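Local coordinates for protein IclR family transcriptional regulator (Brucella abortus, PDB 5WHM) that represses transcription as an IclR-type regulator, probably binding DNA through its helix-turn-helix domain and a small effector through its GAF-like C-terminal domain, at residues T6-L11 with R124-M129; A115-A120 with F240-E245; S128-D133 with G148-L153; G155-R160 with V216-V221; V221-K226 with E257-I262. One frame throughout, in Å; residues are numbered along the deposited sequence. Where two conformers were deposited one is given.

Contact 1 of 5, residues T6-L11 with R124-M129; sequences TMLTPL and RDRLSM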
# COMPACT_ATOMS: atom_id res chain seq x y z
N THR C 6 19.41 6.54 5.11
CA THR C 6 18.08 6.53 5.73
C THR C 6 18.18 6.08 7.19
O THR C 6 18.89 5.12 7.51
CB THR C 6 17.13 5.62 4.95
OG1 THR C 6 17.16 5.99 3.57
CG2 THR C 6 15.69 5.72 5.46
N MSE C 7 17.52 6.81 8.07
CA MSE C 7 17.59 6.48 9.50
C MSE C 7 16.94 5.14 9.85
O MSE C 7 15.81 4.84 9.45
CB MSE C 7 16.92 7.57 10.34
CG MSE C 7 17.31 8.99 9.98
SE MSE C 7 16.32 10.23 11.14
CE MSE C 7 17.41 9.94 12.73
N LEU C 8 17.66 4.34 10.63
CA LEU C 8 17.15 3.10 11.19
C LEU C 8 16.50 3.29 12.55
O LEU C 8 15.63 2.51 12.92
CB LEU C 8 18.29 2.08 11.35
CG LEU C 8 19.10 1.76 10.09
CD1 LEU C 8 20.22 0.79 10.42
CD2 LEU C 8 18.21 1.20 9.01
N THR C 9 16.93 4.30 13.31
CA THR C 9 16.43 4.57 14.66
C THR C 9 16.07 6.04 14.79
O THR C 9 16.75 6.81 15.49
CB THR C 9 17.48 4.19 15.70
OG1 THR C 9 18.66 4.94 15.46
CG2 THR C 9 17.80 2.70 15.62
N PRO C 10 14.99 6.48 14.13
CA PRO C 10 14.68 7.92 14.10
C PRO C 10 14.27 8.50 15.44
O PRO C 10 14.21 9.73 15.56
CB PRO C 10 13.54 8.01 13.08
CG PRO C 10 12.93 6.67 13.07
CD PRO C 10 14.01 5.69 13.37
N LEU C 11 13.97 7.68 16.44
CA LEU C 11 13.57 8.24 17.73
C LEU C 11 14.77 8.39 18.67
O LEU C 11 14.60 8.80 19.82
CB LEU C 11 12.45 7.40 18.36
CG LEU C 11 11.10 7.35 17.59
CD1 LEU C 11 9.94 7.05 18.52
CD2 LEU C 11 10.82 8.62 16.79
N ARG C 124 14.95 -2.23 -0.37
CA ARG C 124 15.11 -2.23 1.07
C ARG C 124 14.28 -1.13 1.73
O ARG C 124 14.19 -0.01 1.20
CB ARG C 124 16.58 -2.04 1.44
CG ARG C 124 16.82 -2.07 2.94
CD ARG C 124 18.32 -1.99 3.26
NE ARG C 124 18.88 -0.67 2.97
CZ ARG C 124 18.90 0.34 3.83
NH1 ARG C 124 18.35 0.22 5.04
NH2 ARG C 124 19.44 1.49 3.48
N ASP C 125 13.69 -1.44 2.88
CA ASP C 125 13.16 -0.44 3.82
C ASP C 125 13.63 -0.84 5.22
O ASP C 125 13.22 -1.89 5.74
CB ASP C 125 11.61 -0.32 3.76
CG ASP C 125 11.05 0.65 4.86
OD1 ASP C 125 10.46 0.19 5.87
OD2 ASP C 125 11.22 1.89 4.73
N ARG C 126 14.53 -0.03 5.79
CA ARG C 126 15.20 -0.26 7.07
C ARG C 126 15.92 -1.60 7.07
O ARG C 126 16.89 -1.77 6.33
CB ARG C 126 14.24 -0.16 8.26
CG ARG C 126 13.81 1.26 8.53
CD ARG C 126 13.27 1.44 9.93
NE ARG C 126 12.63 2.73 10.02
CZ ARG C 126 12.05 3.21 11.11
NH1 ARG C 126 12.01 2.48 12.23
NH2 ARG C 126 11.51 4.40 11.07
N LEU C 127 15.45 -2.56 7.86
CA LEU C 127 16.11 -3.87 7.94
C LEU C 127 15.31 -4.97 7.24
O LEU C 127 15.48 -6.16 7.56
CB LEU C 127 16.37 -4.24 9.41
CG LEU C 127 17.22 -3.24 10.22
CD1 LEU C 127 17.20 -3.51 11.73
CD2 LEU C 127 18.66 -3.21 9.71
N SER C 128 14.45 -4.61 6.28
CA SER C 128 13.66 -5.57 5.52
C SER C 128 13.75 -5.27 4.02
O SER C 128 14.08 -4.16 3.60
CB SER C 128 12.18 -5.55 5.97
OG SER C 128 12.04 -5.95 7.33
N MSE C 129 13.46 -6.30 3.22
CA MSE C 129 13.27 -6.17 1.78
C MSE C 129 11.77 -6.16 1.52
O MSE C 129 11.05 -6.99 2.08
CB MSE C 129 13.95 -7.34 1.02
CG MSE C 129 15.48 -7.39 1.18
SE MSE C 129 16.40 -5.71 0.73
CE MSE C 129 16.03 -5.69 -1.18
O HOH W 1 19.51 2.82 5.89
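A type II' turn from D125 to S128 joins strands 118-125 and 128-135 in a beta hairpin, and the N-terminal loop 6-11 packs at its tip. R124 leads: CG is anti to the backbone N (chi1 -178°) and the chain bends at chi3 (70°). NH1 thereby donates to R126 O at 2.8 Å, in the guanidinium plane and on a carbonyl lone pair. NH2 donates to a water 2.8 Å away, and the same water gives a hydrogen to T6 O at 2.9 Å, so one solvent molecule ties loop to hairpin. L8 CD2 sits at the edge of this guanidinium, 4.1 Å from R124 NH1. D125 directs its CB away from the loop, and OD1 pairs with R34 and with R89 of the second subunit. R126 extends from CG to NE and meets P10 tip to tip: P10 CD lies over one guanidinium face, and P10 CG is 3.3 Å from R126 NH2. That NH2 forms a salt bridge to E31 of helix 24-33, linking the hairpin to the helix-turn-helix domain. R126 NE and M7 O are buried without partners. L127 follows with a single apolar touch, its CD2 4.4 Å from L8 CD1.

Contact 2 of 5, residues A115-A120 with F240-E245; sequences AKAAVA and FQLPRE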
# COMPACT_ATOMS: atom_id res chain seq x y z
N ALA C 115 11.54 -21.40 -15.13
CA ALA C 115 11.99 -22.01 -13.88
C ALA C 115 10.86 -22.67 -13.10
O ALA C 115 11.14 -23.33 -12.09
CB ALA C 115 12.65 -20.95 -12.98
N LYS C 116 9.61 -22.46 -13.53
CA LYS C 116 8.41 -22.89 -12.79
C LYS C 116 8.46 -22.43 -11.34
O LYS C 116 8.14 -23.16 -10.41
CB LYS C 116 8.23 -24.42 -12.90
CG LYS C 116 8.25 -24.92 -14.34
CD LYS C 116 7.73 -26.35 -14.45
CE LYS C 116 7.63 -26.79 -15.90
NZ LYS C 116 6.82 -25.83 -16.71
N ALA C 117 8.86 -21.17 -11.15
CA ALA C 117 9.04 -20.64 -9.81
C ALA C 117 8.78 -19.14 -9.82
O ALA C 117 8.83 -18.49 -10.87
CB ALA C 117 10.45 -20.94 -9.30
N ALA C 118 8.55 -18.58 -8.64
CA ALA C 118 8.25 -17.16 -8.52
C ALA C 118 9.49 -16.27 -8.71
O ALA C 118 10.57 -16.56 -8.18
CB ALA C 118 7.61 -16.87 -7.16
N VAL C 119 9.33 -15.20 -9.48
CA VAL C 119 10.36 -14.18 -9.69
C VAL C 119 9.82 -12.87 -9.12
O VAL C 119 8.67 -12.51 -9.40
CB VAL C 119 10.73 -14.05 -11.18
CG1 VAL C 119 11.75 -12.95 -11.42
CG2 VAL C 119 11.28 -15.43 -11.72
N ALA C 120 10.64 -12.19 -8.31
CA ALA C 120 10.18 -10.99 -7.61
C ALA C 120 11.19 -9.86 -7.80
O ALA C 120 12.37 -10.09 -8.11
CB ALA C 120 9.94 -11.24 -6.10
N PHE C 240 12.94 -28.72 -3.04
CA PHE C 240 12.99 -29.93 -3.85
C PHE C 240 12.92 -29.62 -5.34
O PHE C 240 13.39 -30.40 -6.17
CB PHE C 240 11.86 -30.90 -3.45
CG PHE C 240 10.51 -30.57 -4.06
CD1 PHE C 240 10.11 -31.15 -5.27
CD2 PHE C 240 9.62 -29.70 -3.43
CE1 PHE C 240 8.87 -30.86 -5.84
CE2 PHE C 240 8.37 -29.41 -3.99
CZ PHE C 240 8.00 -29.98 -5.20
N GLN C 241 12.34 -28.47 -5.71
CA GLN C 241 12.26 -28.09 -7.12
C GLN C 241 13.49 -27.33 -7.59
O GLN C 241 13.84 -27.41 -8.78
CB GLN C 241 11.02 -27.24 -7.33
CG GLN C 241 10.93 -26.60 -8.67
CD GLN C 241 9.68 -25.76 -8.80
OE1 GLN C 241 8.87 -25.68 -7.87
NE2 GLN C 241 9.53 -25.12 -9.95
N LEU C 242 14.14 -26.60 -6.69
CA LEU C 242 15.26 -25.72 -7.02
C LEU C 242 16.46 -26.08 -6.16
O LEU C 242 16.78 -25.36 -5.21
CB LEU C 242 14.89 -24.25 -6.82
CG LEU C 242 13.77 -23.68 -7.70
CD1 LEU C 242 13.36 -22.30 -7.21
CD2 LEU C 242 14.25 -23.60 -9.14
N PRO C 243 17.13 -27.19 -6.45
CA PRO C 243 18.36 -27.51 -5.72
C PRO C 243 19.43 -26.46 -5.94
O PRO C 243 19.41 -25.71 -6.93
CB PRO C 243 18.78 -28.86 -6.31
CG PRO C 243 17.51 -29.44 -6.85
CD PRO C 243 16.72 -28.29 -7.35
N ARG C 244 20.40 -26.43 -5.02
CA ARG C 244 21.55 -25.53 -5.15
C ARG C 244 22.18 -25.60 -6.54
O ARG C 244 22.44 -24.57 -7.17
CB ARG C 244 22.59 -25.88 -4.07
CG ARG C 244 24.00 -25.36 -4.35
CD ARG C 244 24.99 -25.75 -3.26
NE ARG C 244 24.67 -25.14 -1.96
CZ ARG C 244 25.05 -23.92 -1.58
NH1 ARG C 244 25.74 -23.15 -2.40
NH2 ARG C 244 24.74 -23.48 -0.37
N GLU C 245 22.37 -26.82 -7.06
CA GLU C 245 23.02 -26.99 -8.36
C GLU C 245 22.22 -26.32 -9.49
O GLU C 245 22.80 -25.67 -10.37
CB GLU C 245 23.22 -28.47 -8.64
CG GLU C 245 23.62 -28.74 -10.08
CD GLU C 245 24.11 -30.16 -10.29
OE1 GLU C 245 24.07 -30.96 -9.32
OE2 GLU C 245 24.52 -30.48 -11.43
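Polar and apolar contacts divide this junction, within the GAF-like C-terminal domain, between the end of helix 101-115 and the loop leading into helix 244-265. The polar part rests on one amide. Q241 has CG anti to its backbone N and is extended beyond CG, so NE2 is carried straight to two successive carbonyls at the helix end. Its bond to K116 O is very short, 2.4 Å between NE2 and O, with an N-H...O angle of 149°. The acceptor lies near the plane of the Q241 amide, but NE2 stands 54° out of the carbonyl plane and so misses the lone pairs. Together these values suggest a strained contact or an imprecisely placed amide. A second bond from NE2, to A115 O at 3.2 Å, is weak. K116 leaves the helix with a positive phi (52°), and its CB comes within 3.3 Å of Q241 NE2, while the rest of the lysine leads away.

The apolar part lies beside it: L242 CD1 touches A117 CB at 3.8 Å, and L242 CD2 stands 4.3 Å from A115 O.

P243 is the N-cap residue of helix 244-265, which packs its L247 on L242 and its I251 on A115. N217 of strand 216-225 donates from ND2 to L242 O, and A118 bonds through its backbone to G236 of strand 229-238.

Contact 3 of 5, residues S128-D133 with G148-L153; sequences SMVYLD and GSTLPL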
# COMPACT_ATOMS: atom_id res chain seq x y z
N SER C 128 14.45 -4.61 6.28
CA SER C 128 13.66 -5.57 5.52
C SER C 128 13.75 -5.27 4.02
O SER C 128 14.08 -4.16 3.60
CB SER C 128 12.18 -5.55 5.97
OG SER C 128 12.04 -5.95 7.33
N MSE C 129 13.46 -6.30 3.22
CA MSE C 129 13.27 -6.17 1.78
C MSE C 129 11.77 -6.16 1.52
O MSE C 129 11.05 -6.99 2.08
CB MSE C 129 13.95 -7.34 1.02
CG MSE C 129 15.48 -7.39 1.18
SE MSE C 129 16.40 -5.71 0.73
CE MSE C 129 16.03 -5.69 -1.18
N VAL C 130 11.29 -5.20 0.73
CA VAL C 130 9.87 -5.05 0.43
C VAL C 130 9.65 -5.48 -1.02
O VAL C 130 10.27 -4.94 -1.93
CB VAL C 130 9.43 -3.58 0.61
CG1 VAL C 130 7.93 -3.43 0.38
CG2 VAL C 130 9.84 -3.07 2.01
N TYR C 131 8.71 -6.39 -1.23
CA TYR C 131 8.38 -6.84 -2.59
C TYR C 131 7.59 -5.76 -3.35
O TYR C 131 6.49 -5.38 -2.93
CB TYR C 131 7.56 -8.12 -2.50
CG TYR C 131 8.38 -9.41 -2.48
CD1 TYR C 131 9.75 -9.40 -2.27
CD2 TYR C 131 7.77 -10.61 -2.75
CE1 TYR C 131 10.49 -10.59 -2.29
CE2 TYR C 131 8.48 -11.78 -2.78
CZ TYR C 131 9.83 -11.78 -2.54
OH TYR C 131 10.50 -12.99 -2.59
N LEU C 132 8.12 -5.30 -4.49
CA LEU C 132 7.44 -4.33 -5.36
C LEU C 132 6.63 -5.01 -6.45
O LEU C 132 5.63 -4.44 -6.92
CB LEU C 132 8.48 -3.41 -6.02
CG LEU C 132 9.56 -2.89 -5.06
CD1 LEU C 132 10.67 -2.11 -5.80
CD2 LEU C 132 8.88 -2.02 -4.01
N ASP C 133 7.04 -6.21 -6.85
CA ASP C 133 6.37 -6.94 -7.91
C ASP C 133 6.77 -8.41 -7.77
O ASP C 133 7.87 -8.72 -7.28
CB ASP C 133 6.69 -6.40 -9.31
CG ASP C 133 5.60 -6.75 -10.32
OD1 ASP C 133 5.71 -6.41 -11.51
OD2 ASP C 133 4.58 -7.36 -9.91
N GLY C 148 4.29 -5.46 -1.27
CA GLY C 148 4.48 -4.80 0.00
C GLY C 148 4.77 -5.71 1.18
O GLY C 148 5.04 -5.21 2.27
N SER C 149 4.69 -7.04 1.01
CA SER C 149 5.18 -7.96 2.03
C SER C 149 6.69 -7.81 2.12
O SER C 149 7.35 -7.34 1.19
CB SER C 149 4.83 -9.42 1.70
OG SER C 149 5.45 -9.80 0.48
N THR C 150 7.26 -8.27 3.24
CA THR C 150 8.67 -8.07 3.49
C THR C 150 9.37 -9.39 3.81
O THR C 150 8.74 -10.37 4.21
CB THR C 150 8.91 -7.11 4.65
OG1 THR C 150 8.30 -7.65 5.83
CG2 THR C 150 8.30 -5.70 4.34
N LEU C 151 10.68 -9.38 3.65
CA LEU C 151 11.59 -10.44 4.07
C LEU C 151 12.70 -9.83 4.90
O LEU C 151 13.17 -8.73 4.59
CB LEU C 151 12.23 -11.16 2.87
CG LEU C 151 11.29 -12.06 2.07
CD1 LEU C 151 11.68 -12.15 0.61
CD2 LEU C 151 11.36 -13.42 2.65
N PRO C 152 13.18 -10.54 5.93
CA PRO C 152 14.34 -10.04 6.68
C PRO C 152 15.57 -9.95 5.80
O PRO C 152 15.74 -10.71 4.84
CB PRO C 152 14.52 -11.09 7.80
CG PRO C 152 13.92 -12.36 7.21
CD PRO C 152 12.73 -11.86 6.39
N LEU C 153 16.46 -9.03 6.16
CA LEU C 153 17.64 -8.73 5.36
C LEU C 153 18.63 -9.89 5.34
O LEU C 153 19.07 -10.32 4.27
CB LEU C 153 18.30 -7.46 5.92
CG LEU C 153 18.82 -6.39 4.97
CD1 LEU C 153 17.76 -6.06 3.97
CD2 LEU C 153 19.27 -5.13 5.75
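Backbone pairing dominates here, in an antiparallel arrangement whose short strand axes, 128-131 and 150-152, run at 155°. M129 and L151 form the hydrogen-bonded pair: M129 N to L151 O is 2.8 Å and L151 N to M129 O is 2.9 Å. Two further bonds extend the pairing beyond strand 150-152. Y131 N reaches S149 O at 2.9 Å, nearly along the C=O axis (173°), and G148 N reaches Y131 O at 2.8 Å. G148 turns the chain with a positive phi (91°), at which a beta carbon would collide with the carbonyl oxygen before it.

Side-chain packing separates onto two faces. V130 and T150 lie side by side, CG2 to CG2 at 3.8 Å. On the face of M129 and L151, M129 bends at chi2 and chi3, bringing SE within 3.5 Å of L153 CD1 at about a right angle. L151 CD1 comes obliquely to the Y131 ring, 3.5 Å from CE1, while Y131 OH takes its hydrogen bond from N234 ND2. The L151 side chain is also about 4 Å from a bound acetic acid.

This is edge-strand pairing in the sheet of the GAF-like domain: 150-152 is outermost within this chain, next to 128-135. V158 of helix 157-165 packs on M129 and L151, whereas T150 and S128 touch R89 of the second subunit.

Contact 4 of 5, residues G155-R160 with V216-V221; sequences GSSVGR and VNSVAV. With ACY (acetic acid), chain J.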
# COMPACT_ATOMS: atom_id res chain seq x y z
N GLY C 155 18.98 -13.22 6.08
CA GLY C 155 18.88 -14.62 5.72
C GLY C 155 18.25 -14.90 4.37
O GLY C 155 18.24 -16.05 3.91
N SER C 156 17.71 -13.86 3.73
CA SER C 156 17.06 -14.00 2.44
C SER C 156 18.05 -13.74 1.31
O SER C 156 18.96 -12.92 1.43
CB SER C 156 15.88 -13.05 2.28
OG SER C 156 16.28 -11.68 2.39
N SER C 157 17.83 -14.39 0.17
CA SER C 157 18.66 -14.08 -0.98
C SER C 157 18.53 -12.61 -1.38
O SER C 157 19.53 -11.96 -1.72
CB SER C 157 18.32 -15.03 -2.14
OG SER C 157 17.24 -14.58 -2.93
N VAL C 158 17.31 -12.05 -1.31
CA VAL C 158 17.14 -10.66 -1.73
C VAL C 158 17.90 -9.72 -0.80
O VAL C 158 18.54 -8.77 -1.27
CB VAL C 158 15.65 -10.27 -1.83
CG1 VAL C 158 15.08 -10.75 -3.14
CG2 VAL C 158 14.84 -10.81 -0.64
N GLY C 159 17.85 -9.96 0.51
CA GLY C 159 18.57 -9.11 1.45
C GLY C 159 20.08 -9.19 1.29
O GLY C 159 20.78 -8.18 1.42
N ARG C 160 20.60 -10.39 1.04
CA ARG C 160 22.03 -10.58 0.86
C ARG C 160 22.54 -9.85 -0.37
O ARG C 160 23.58 -9.18 -0.33
CB ARG C 160 22.33 -12.08 0.76
CG ARG C 160 22.20 -12.78 2.12
CD ARG C 160 22.03 -14.27 2.01
NE ARG C 160 22.13 -14.91 3.32
CZ ARG C 160 22.18 -16.22 3.52
NH1 ARG C 160 22.13 -17.06 2.48
NH2 ARG C 160 22.28 -16.69 4.75
N VAL C 216 12.65 -23.59 1.40
CA VAL C 216 12.67 -22.65 0.29
C VAL C 216 14.12 -22.38 -0.09
O VAL C 216 14.96 -22.13 0.78
CB VAL C 216 11.93 -21.34 0.65
CG1 VAL C 216 12.13 -20.28 -0.41
CG2 VAL C 216 10.41 -21.62 0.84
N ASN C 217 14.43 -22.46 -1.38
CA ASN C 217 15.73 -22.04 -1.91
C ASN C 217 15.51 -20.92 -2.91
O ASN C 217 14.49 -20.88 -3.61
CB ASN C 217 16.46 -23.16 -2.61
CG ASN C 217 16.79 -24.31 -1.70
OD1 ASN C 217 16.77 -24.19 -0.48
ND2 ASN C 217 17.12 -25.44 -2.30
N SER C 218 16.50 -20.03 -3.02
CA SER C 218 16.32 -18.87 -3.86
C SER C 218 17.67 -18.26 -4.19
O SER C 218 18.67 -18.48 -3.48
CB SER C 218 15.39 -17.86 -3.14
OG SER C 218 15.57 -16.55 -3.64
N VAL C 219 17.72 -17.55 -5.31
CA VAL C 219 18.93 -16.87 -5.77
C VAL C 219 18.52 -15.46 -6.11
O VAL C 219 17.41 -15.24 -6.58
CB VAL C 219 19.56 -17.58 -7.00
CG1 VAL C 219 18.56 -17.66 -8.16
CG2 VAL C 219 20.87 -16.90 -7.46
N ALA C 220 19.41 -14.49 -5.88
CA ALA C 220 19.04 -13.09 -6.12
C ALA C 220 20.20 -12.34 -6.74
O ALA C 220 21.38 -12.69 -6.53
CB ALA C 220 18.61 -12.37 -4.82
N VAL C 221 19.86 -11.33 -7.53
CA VAL C 221 20.84 -10.52 -8.25
C VAL C 221 20.46 -9.05 -8.09
O VAL C 221 19.31 -8.69 -8.40
CB VAL C 221 20.90 -10.89 -9.74
CG1 VAL C 221 21.74 -9.88 -10.52
CG2 VAL C 221 21.46 -12.31 -9.93
C ACY J . 14.72 -15.27 -0.66
O ACY J . 15.10 -14.31 -1.38
OXT ACY J . 15.48 -15.96 0.07
CH3 ACY J . 13.25 -15.61 -0.66
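Three serine torsions set this site. S157 places OG between its backbone N and carbonyl carbon (chi1 86°), S218 has OG anti to the backbone N (chi1 158°), and the two hydroxyls meet with S157 OG and S218 OG 2.7 Å apart. S156, also in the crowded position, turns OG back as the N-cap of helix 157-165, accepting from G159 N at 3.0 Å. The same hydroxyl is also hydrogen-bonded to P152 O.

An acetic acid molecule, probably from the crystallisation liquor, sits between the helix start and strand 216-221. Its OXT takes a nearly straight bond from S157 N (2.8 Å, 165°). Its other oxygen, O, is gripped by S157 OG at 2.7 Å and by V158 N at 3.2 Å. S218 OG is a weak neighbour of the same oxygen, 3.2 Å from ACY O. N234 of strand 229-238 adds a bond from ND2 to the same molecule. A220 CB, directed at the helix, comes to 3.2 Å from S157 OG and more loosely to 4.2 Å from V158 CG1.

Backbone N-H groups at a helix N-terminus, hydroxyls and an amide thus surround one carboxylic group. Such a setting would favour the ionised carboxylate, since the helix dipole and the N-H donors would offset its charge. In a GAF-like domain of the IclR family, this pattern is consistent with an effector pocket suited to small carboxylates, although the natural ligand is not established by the bound acetic acid.

Contact 5 of 5, residues V221-K226 with E257-I262; sequences VPLVHK and EMVHNI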
# COMPACT_ATOMS: atom_id res chain seq x y z
N VAL C 221 19.86 -11.33 -7.53
CA VAL C 221 20.84 -10.52 -8.25
C VAL C 221 20.46 -9.05 -8.09
O VAL C 221 19.31 -8.69 -8.40
CB VAL C 221 20.90 -10.89 -9.74
CG1 VAL C 221 21.74 -9.88 -10.52
CG2 VAL C 221 21.46 -12.31 -9.93
N PRO C 222 21.35 -8.18 -7.64
CA PRO C 222 20.97 -6.78 -7.44
C PRO C 222 21.21 -5.95 -8.70
O PRO C 222 21.93 -6.34 -9.61
CB PRO C 222 21.91 -6.34 -6.30
CG PRO C 222 23.21 -7.13 -6.62
CD PRO C 222 22.75 -8.44 -7.25
N LEU C 223 20.56 -4.79 -8.74
CA LEU C 223 20.75 -3.84 -9.82
C LEU C 223 20.80 -2.44 -9.22
O LEU C 223 19.86 -2.04 -8.52
CB LEU C 223 19.61 -3.94 -10.84
CG LEU C 223 19.47 -2.80 -11.84
CD1 LEU C 223 20.66 -2.83 -12.79
CD2 LEU C 223 18.18 -2.96 -12.58
N VAL C 224 21.87 -1.69 -9.48
CA VAL C 224 21.98 -0.33 -8.99
C VAL C 224 21.30 0.60 -9.98
O VAL C 224 21.71 0.67 -11.14
CB VAL C 224 23.45 0.07 -8.77
CG1 VAL C 224 23.53 1.54 -8.36
CG2 VAL C 224 24.11 -0.81 -7.72
N HIS C 225 20.24 1.28 -9.55
CA HIS C 225 19.46 2.16 -10.43
C HIS C 225 19.55 3.59 -9.92
O HIS C 225 19.39 3.84 -8.72
CB HIS C 225 18.00 1.70 -10.52
CG HIS C 225 17.25 2.30 -11.67
ND1 HIS C 225 17.75 3.34 -12.43
CD2 HIS C 225 16.05 1.99 -12.21
CE1 HIS C 225 16.88 3.66 -13.37
NE2 HIS C 225 15.84 2.85 -13.26
N LYS C 226 19.80 4.53 -10.84
CA LYS C 226 20.04 5.92 -10.47
C LYS C 226 18.85 6.52 -9.73
O LYS C 226 19.04 7.34 -8.82
CB LYS C 226 20.37 6.74 -11.71
CG LYS C 226 19.41 6.49 -12.88
CD LYS C 226 19.91 7.06 -14.21
CE LYS C 226 19.83 8.59 -14.25
NZ LYS C 226 19.52 9.08 -15.62
N GLU C 257 21.61 -12.49 -16.46
CA GLU C 257 21.36 -12.00 -17.80
C GLU C 257 20.07 -11.18 -17.86
O GLU C 257 20.00 -10.17 -18.55
CB GLU C 257 21.30 -13.17 -18.79
CG GLU C 257 21.00 -12.76 -20.22
CD GLU C 257 22.04 -11.82 -20.83
OE1 GLU C 257 23.18 -11.75 -20.31
OE2 GLU C 257 21.71 -11.16 -21.85
N MSE C 258 19.04 -11.63 -17.14
CA MSE C 258 17.75 -10.89 -17.08
C MSE C 258 17.96 -9.49 -16.51
O MSE C 258 17.48 -8.51 -17.07
CB MSE C 258 16.72 -11.64 -16.23
CG MSE C 258 15.25 -11.02 -16.32
SE MSE C 258 14.18 -11.71 -14.86
CE MSE C 258 14.80 -10.57 -13.40
N VAL C 259 18.67 -9.40 -15.39
CA VAL C 259 18.94 -8.10 -14.78
C VAL C 259 19.74 -7.21 -15.75
O VAL C 259 19.50 -6.01 -15.85
CB VAL C 259 19.66 -8.28 -13.43
CG1 VAL C 259 20.21 -6.95 -12.90
CG2 VAL C 259 18.68 -8.88 -12.43
N HIS C 260 20.70 -7.80 -16.47
CA HIS C 260 21.42 -7.03 -17.48
C HIS C 260 20.48 -6.52 -18.56
O HIS C 260 20.62 -5.38 -19.02
CB HIS C 260 22.54 -7.87 -18.10
CG HIS C 260 23.39 -7.09 -19.06
ND1 HIS C 260 23.13 -7.03 -20.41
CD2 HIS C 260 24.48 -6.32 -18.85
CE1 HIS C 260 24.04 -6.26 -20.99
NE2 HIS C 260 24.87 -5.82 -20.07
N ASN C 261 19.54 -7.35 -19.00
CA ASN C 261 18.57 -6.91 -20.00
C ASN C 261 17.69 -5.78 -19.44
O ASN C 261 17.47 -4.77 -20.12
CB ASN C 261 17.69 -8.08 -20.48
CG ASN C 261 18.46 -9.10 -21.36
OD1 ASN C 261 19.37 -8.73 -22.11
ND2 ASN C 261 18.08 -10.37 -21.29
N ILE C 262 17.22 -5.92 -18.20
CA ILE C 262 16.44 -4.85 -17.57
C ILE C 262 17.26 -3.57 -17.50
O ILE C 262 16.79 -2.48 -17.86
CB ILE C 262 15.97 -5.29 -16.17
CG1 ILE C 262 15.02 -6.48 -16.27
CG2 ILE C 262 15.27 -4.11 -15.44
CD1 ILE C 262 14.61 -7.05 -14.94
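V259 carries this contact, resting between V221 and L223 of strand 221-225. Its CG1 is anti to the backbone N (chi1 169°), which sends the two methyls to different partners. CG2 lies 3.7 Å from V221 CG1, an oblique crossing, while V259 CG1 lies 3.7 Å from L223 CB and 3.8 Å from the carbonyl oxygen of P222. L223 and V259 slide past each other in opposite directions, so L223 CD1 is also within 4.1 Å of V259 CG1. One helical turn on, I262 CG2 reaches L223 CD2 at 4.2 Å, a looser touch.

Backbone geometry explains this selection. V221 and L223, two residues apart on the strand, both direct CB toward the helix, whereas P222 between them points away. On the helix, V259 and I262 are three residues apart and share that side. The axes of the two short segments come within 8.9 Å at 17°, which keeps the helix nearly aligned with the strand.

Further out, F233 of the adjacent strand 229-238 touches L223, V259 and I262, extending the apolar layer onto the next strand of the sheet. L107 of helix 101-115 packs on M258 and I262, and Y205 joins L255 and I256 around V221. Helices 101-115 and 244-265 thus pack together against an antiparallel sheet, the alpha/beta layering characteristic of the GAF-like fold.

In the fold
Contacts 2 to 5 lie within the GAF-like domain and are largely buried; contact 1, partly buried, joins its sheet to the N-terminal loop and, through R126, to the DNA-binding domain. Contacts 1 and 3 share S128 and M129, and both touch the second subunit. Their chemistry differs: guanidinium groups and a water in contact 1, main-chain bonds in contact 3. Contact 2 fixes the loop leading into helix 244-265, by an amide and a leucine; contact 5 packs the helix itself, by apolar side chains. Contact 4 meets contact 5 at V221 on strand 216-225 and contact 3 through L151 and V158; its polar groups bind the acetic acid, which L151 also approaches.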